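Local coordinates for protein transcriptional regulator, SorC family (PDB 2O0M) that probably acts as a DNA-binding transcriptional regulator whose activity is tuned by a carbohydrate effector, at residues 179-183 against 249-253; 241-247 against 268-273. All coordinates share one frame; numbering follows the deposited sequence.

How the contacts relate
Helix 246-252 ties the two contacts together, in an example of how a ligand-facing residue can be positioned by layers of support. Contact 2 pairs the end of strand 238-245 and the helix start with 268-273; contact 1 sets the far end of the helix against the loop 179-183. Their centres lie about 11 Å apart. Arg253 NH1 of contact 1 forms a 2.8 Å salt bridge with Glu271 OE2 of contact 2, and Met249 CG packs 3.8 Å from Gly244 CA. Both border a bound phosphate, probably from the crystallisation liquor: Arg252 binds it directly, and Lys312 bonds both it and Ile243 O. The site is consistent with a pocket for phosphorylated sugars.

Contact 1 of 2, residues 179-183 against 249-253; sequences GIGEA and MAARR. With PO4 (phosphate ion), chain B.
Gly181 and Arg253 bring their CA atoms to 4.6 Å, where loop 179-183 passes helix 246-252, and the Arg253 CA hydrogen points to Gly181 O. A salt-bridge network of Glu182, Arg252 and Arg253 joins the loop to the C-terminal end of that helix and the residue after it in this Rossmann-like, putative sugar-binding domain. Gripping side-on, Arg252 NE reaches the syn lone pair of Glu182 OE1 at 2.9 Å, whereas Arg252 NH2 meets Glu182 OE2 at 3.0 Å from above the carboxylate plane, the two flat groups being turned 50° apart. The Glu182 chain bends at chi2 (-73°), bringing OE2 also to Arg253 NE, though that nitrogen is less surely placed; Arg253 NH1 forms a salt bridge with Glu271. Ile180 CG2 lies over the centre of one face of the Arg253 guanidinium, 3.4 Å from CZ, while a water at its edge links OE2 to Arg253 NH2. The Glu210 carboxylate accepts the backbone N-H groups of Ile180 and Glu182. Glu182 thus fixes the rotation of Arg252 as a second-shell residue. The phosphate, also held by Lys312 and Thr153, takes two bonds from Arg252: NH2 to O3 at 3.0 Å and NH1 to O4 at 2.8 Å (176°).

Contact 2 of 2, residues 241-247 against 268-273; sequences HSIGRAL and AVAESF
Phe273 points CZ at the middle of one face of the His241 imidazole, 3.3 Å from His241 CG, in an oblique aromatic pair whose planes meet at 42°. The backbone of Phe273 has left-handed angles (phi 60°), and His241 chi1 of 70° tucks the ring over its own backbone, flanked by N and C, and turns one face to the phenyl end. Tyr319 of helix 313-320 meets the same histidine and also touches Phe273. Beyond the rings, a short antiparallel pairing joins Gly244-Arg245 to Ala270-Glu271. Gly244 and Glu271 form a hydrogen-bonded pair, with Gly244 N donating to Glu271 O and Glu271 N returning a bond to Gly244 O, each 2.9 Å long. Ala246 N, in the first turn of the helix, adds a third bond to Val269 O at 3.0 Å; Val269 and Ala270 form a classic beta bulge opposite Phe277. Ala246 CB then rests 3.7 Å from Ala268 CB, and Ile243 CG2 approaches Ala270 CB. Ser272 OG makes only a weak bond to Ser242 O. A bend at Glu271 chi2 brings OE1 beside Gly244, where a CB would point, which fits the absence of a side chain there; OE2 is held by Arg253 and Gly274 N. The chemistry implies that backbone bonds set the strand-to-helix junction, while the buried Glu271 carboxylate, probably kept ionised by Arg253, links the strand through that salt bridge to the end of helix 246-252.

Contact 1 of 2, residues 179-183 against 249-253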
loop_
_atom_site.group_PDB
_atom_site.type_symbol
_atom_site.label_atom_id
_atom_site.label_comp_id
_atom_site.label_asym_id
_atom_site.label_seq_id
_atom_site.Cartn_x
_atom_site.Cartn_y
_atom_site.Cartn_z
ATOM N N GLY A 179 3.546 -2.595 13.243
ATOM C CA GLY A 179 2.753 -1.909 14.270
ATOM C C GLY A 179 1.551 -1.175 13.726
ATOM O O GLY A 179 1.180 -0.108 14.206
ATOM N N ILE A 180 0.930 -1.757 12.708
ATOM C CA ILE A 180 -0.182 -1.098 12.032
ATOM C C ILE A 180 -1.542 -1.409 12.658
ATOM O O ILE A 180 -2.474 -0.614 12.533
ATOM C CB ILE A 180 -0.177 -1.448 10.527
ATOM C CG1 ILE A 180 1.075 -0.869 9.851
ATOM C CG2 ILE A 180 -1.452 -0.959 9.829
ATOM C CD1 ILE A 180 1.094 0.633 9.730
ATOM N N GLY A 181 -1.668 -2.562 13.309
ATOM C CA GLY A 181 -2.895 -2.910 14.024
ATOM C C GLY A 181 -3.911 -3.744 13.246
ATOM O O GLY A 181 -5.049 -3.912 13.694
ATOM N N GLU A 182 -3.522 -4.286 12.097
ATOM C CA GLU A 182 -4.441 -5.147 11.349
ATOM C C GLU A 182 -4.505 -6.562 11.923
ATOM O O GLU A 182 -3.613 -6.990 12.648
ATOM C CB GLU A 182 -4.054 -5.254 9.879
ATOM C CG GLU A 182 -4.095 -3.949 9.112
ATOM C CD GLU A 182 -5.492 -3.422 8.796
ATOM O OE1 GLU A 182 -6.518 -4.000 9.199
ATOM O OE2 GLU A 182 -5.543 -2.393 8.112
ATOM N N ALA A 183 -5.564 -7.274 11.558
ATOM C CA ALA A 183 -5.678 -8.710 11.839
ATOM C C ALA A 183 -4.777 -9.527 10.913
ATOM O O ALA A 183 -4.389 -9.071 9.839
ATOM C CB ALA A 183 -7.114 -9.156 11.704
HETATM N N MSE A 249 -10.426 2.722 8.561
HETATM C CA MSE A 249 -9.117 2.175 8.941
HETATM C C MSE A 249 -8.891 2.272 10.432
HETATM O O MSE A 249 -8.447 1.320 11.055
HETATM C CB MSE A 249 -7.945 2.905 8.247
HETATM C CG MSE A 249 -7.793 2.689 6.773
HETATM SE SE MSE A 249 -7.519 0.838 6.223
HETATM C CE MSE A 249 -6.874 0.172 7.650
ATOM N N ALA A 250 -9.199 3.428 11.008
ATOM C CA ALA A 250 -8.991 3.642 12.432
ATOM C C ALA A 250 -9.794 2.659 13.286
ATOM O O ALA A 250 -9.292 2.130 14.278
ATOM C CB ALA A 250 -9.330 5.088 12.807
ATOM N N ALA A 251 -11.038 2.406 12.894
ATOM C CA ALA A 251 -11.876 1.445 13.601
ATOM C C ALA A 251 -11.388 0.008 13.408
ATOM O O ALA A 251 -11.294 -0.764 14.372
ATOM C CB ALA A 251 -13.310 1.567 13.133
ATOM N N ARG A 252 -11.080 -0.355 12.167
ATOM C CA ARG A 252 -10.664 -1.729 11.884
ATOM C C ARG A 252 -9.384 -2.097 12.633
ATOM O O ARG A 252 -9.241 -3.225 13.137
ATOM C CB ARG A 252 -10.460 -1.959 10.390
ATOM C CG ARG A 252 -10.255 -3.408 10.059
ATOM C CD ARG A 252 -10.294 -3.636 8.568
ATOM N NE ARG A 252 -9.056 -3.213 7.925
ATOM C CZ ARG A 252 -8.929 -2.989 6.620
ATOM N NH1 ARG A 252 -9.975 -3.119 5.790
ATOM N NH2 ARG A 252 -7.755 -2.634 6.135
ATOM N N ARG A 253 -8.456 -1.143 12.663
ATOM C CA ARG A 253 -7.156 -1.303 13.332
ATOM C C ARG A 253 -7.210 -1.109 14.845
ATOM O O ARG A 253 -6.175 -1.148 15.517
ATOM C CB ARG A 253 -6.147 -0.327 12.726
ATOM C CG ARG A 253 -5.800 -0.654 11.263
ATOM C CD ARG A 253 -4.969 0.464 10.671
ATOM N NE ARG A 253 -4.546 0.226 9.287
ATOM C CZ ARG A 253 -3.801 1.093 8.605
ATOM N NH1 ARG A 253 -3.415 2.225 9.190
ATOM N NH2 ARG A 253 -3.439 0.827 7.354
HETATM P P PO4 B . -8.581 -1.683 2.386
HETATM O O1 PO4 B . -9.261 -0.383 2.157
HETATM O O2 PO4 B . -8.111 -2.313 1.128
HETATM O O3 PO4 B . -7.491 -1.506 3.396
HETATM O O4 PO4 B . -9.546 -2.612 3.057
HETATM O O HOH W 1 -7.380 -5.266 13.592
HETATM O O HOH W 2 -3.781 -1.758 6.154
#

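Contact 2 of 2, residues 241-247 against 268-273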
loop_
_atom_site.group_PDB
_atom_site.type_symbol
_atom_site.label_atom_id
_atom_site.label_comp_id
_atom_site.label_asym_id
_atom_site.label_seq_id
_atom_site.Cartn_x
_atom_site.Cartn_y
_atom_site.Cartn_z
ATOM N N HIS A 241 0.943 -0.429 -2.355
ATOM C CA HIS A 241 0.028 -0.145 -1.267
ATOM C C HIS A 241 -1.364 0.156 -1.784
ATOM O O HIS A 241 -1.535 0.460 -2.961
ATOM C CB HIS A 241 0.562 1.041 -0.463
ATOM C CG HIS A 241 0.502 2.351 -1.192
ATOM N ND1 HIS A 241 1.378 2.701 -2.196
ATOM C CD2 HIS A 241 -0.331 3.405 -1.037
ATOM C CE1 HIS A 241 1.076 3.909 -2.639
ATOM N NE2 HIS A 241 0.059 4.369 -1.933
ATOM N N SER A 242 -2.351 0.075 -0.895
ATOM C CA SER A 242 -3.664 0.639 -1.174
ATOM C C SER A 242 -3.790 1.983 -0.459
ATOM O O SER A 242 -2.827 2.515 0.121
ATOM C CB SER A 242 -4.799 -0.342 -0.819
ATOM O OG SER A 242 -6.045 0.090 -1.343
ATOM N N ILE A 243 -4.980 2.553 -0.560
ATOM C CA ILE A 243 -5.346 3.793 0.099
ATOM C C ILE A 243 -6.597 3.480 0.882
ATOM O O ILE A 243 -7.580 2.979 0.323
ATOM C CB ILE A 243 -5.606 4.912 -0.929
ATOM C CG1 ILE A 243 -4.339 5.180 -1.757
ATOM C CG2 ILE A 243 -6.064 6.195 -0.245
ATOM C CD1 ILE A 243 -4.622 5.898 -3.061
ATOM N N GLY A 244 -6.567 3.772 2.174
ATOM C CA GLY A 244 -7.690 3.455 3.048
ATOM C C GLY A 244 -8.615 4.633 3.251
ATOM O O GLY A 244 -8.207 5.791 3.127
ATOM N N ARG A 245 -9.872 4.320 3.548
ATOM C CA ARG A 245 -10.839 5.301 4.007
ATOM C C ARG A 245 -10.547 5.496 5.504
ATOM O O ARG A 245 -10.590 4.538 6.288
ATOM C CB ARG A 245 -12.263 4.800 3.711
ATOM C CG ARG A 245 -12.520 4.656 2.203
ATOM C CD ARG A 245 -13.828 3.967 1.829
ATOM N NE ARG A 245 -14.972 4.750 2.274
ATOM C CZ ARG A 245 -15.720 4.475 3.341
ATOM N NH1 ARG A 245 -15.468 3.410 4.092
ATOM N NH2 ARG A 245 -16.725 5.268 3.668
ATOM N N ALA A 246 -10.207 6.726 5.887
ATOM C CA ALA A 246 -9.527 7.007 7.162
ATOM C C ALA A 246 -10.233 6.474 8.410
ATOM O O ALA A 246 -9.634 5.756 9.199
ATOM C CB ALA A 246 -9.278 8.489 7.307
ATOM N N LEU A 247 -11.491 6.850 8.611
ATOM C CA LEU A 247 -12.180 6.442 9.839
ATOM C C LEU A 247 -12.420 4.939 9.888
ATOM O O LEU A 247 -12.313 4.320 10.951
ATOM C CB LEU A 247 -13.472 7.240 10.044
ATOM C CG LEU A 247 -13.228 8.750 10.194
ATOM C CD1 LEU A 247 -14.519 9.450 10.585
ATOM C CD2 LEU A 247 -12.150 9.071 11.240
ATOM N N ALA A 268 -10.203 13.668 8.896
ATOM C CA ALA A 268 -9.375 12.714 8.161
ATOM C C ALA A 268 -10.208 11.996 7.113
ATOM O O ALA A 268 -11.317 11.535 7.392
ATOM C CB ALA A 268 -8.741 11.712 9.118
ATOM N N VAL A 269 -9.659 11.901 5.905
ATOM C CA VAL A 269 -10.362 11.326 4.759
ATOM C C VAL A 269 -9.662 10.060 4.255
ATOM O O VAL A 269 -10.315 9.058 3.966
ATOM C CB VAL A 269 -10.476 12.366 3.611
ATOM C CG1 VAL A 269 -11.038 11.759 2.342
ATOM C CG2 VAL A 269 -11.364 13.533 4.046
ATOM N N ALA A 270 -8.340 10.129 4.119
ATOM C CA ALA A 270 -7.549 9.020 3.591
ATOM C C ALA A 270 -6.488 8.560 4.579
ATOM O O ALA A 270 -6.044 9.315 5.435
ATOM C CB ALA A 270 -6.881 9.430 2.288
ATOM N N GLU A 271 -6.108 7.297 4.449
ATOM C CA GLU A 271 -4.969 6.734 5.156
ATOM C C GLU A 271 -4.024 6.076 4.147
ATOM O O GLU A 271 -4.449 5.505 3.127
ATOM C CB GLU A 271 -5.448 5.691 6.182
ATOM C CG GLU A 271 -4.343 5.079 7.052
ATOM C CD GLU A 271 -3.576 3.965 6.390
ATOM O OE1 GLU A 271 -4.038 3.431 5.358
ATOM O OE2 GLU A 271 -2.491 3.612 6.903
ATOM N N SER A 272 -2.734 6.155 4.439
ATOM C CA SER A 272 -1.757 5.325 3.746
ATOM C C SER A 272 -0.464 5.280 4.558
ATOM O O SER A 272 -0.003 6.316 5.056
ATOM C CB SER A 272 -1.493 5.858 2.340
ATOM O OG SER A 272 -0.835 4.898 1.563
ATOM N N PHE A 273 0.093 4.083 4.715
ATOM C CA PHE A 273 1.365 3.874 5.450
ATOM C C PHE A 273 1.323 4.332 6.913
ATOM O O PHE A 273 2.374 4.570 7.525
ATOM C CB PHE A 273 2.541 4.565 4.759
ATOM C CG PHE A 273 2.660 4.290 3.299
ATOM C CD1 PHE A 273 3.166 3.092 2.841
ATOM C CD2 PHE A 273 2.322 5.262 2.378
ATOM C CE1 PHE A 273 3.289 2.861 1.464
ATOM C CE2 PHE A 273 2.442 5.025 1.017
ATOM C CZ PHE A 273 2.919 3.838 0.575
HETATM O O HOH W 3 -13.003 8.641 6.724
#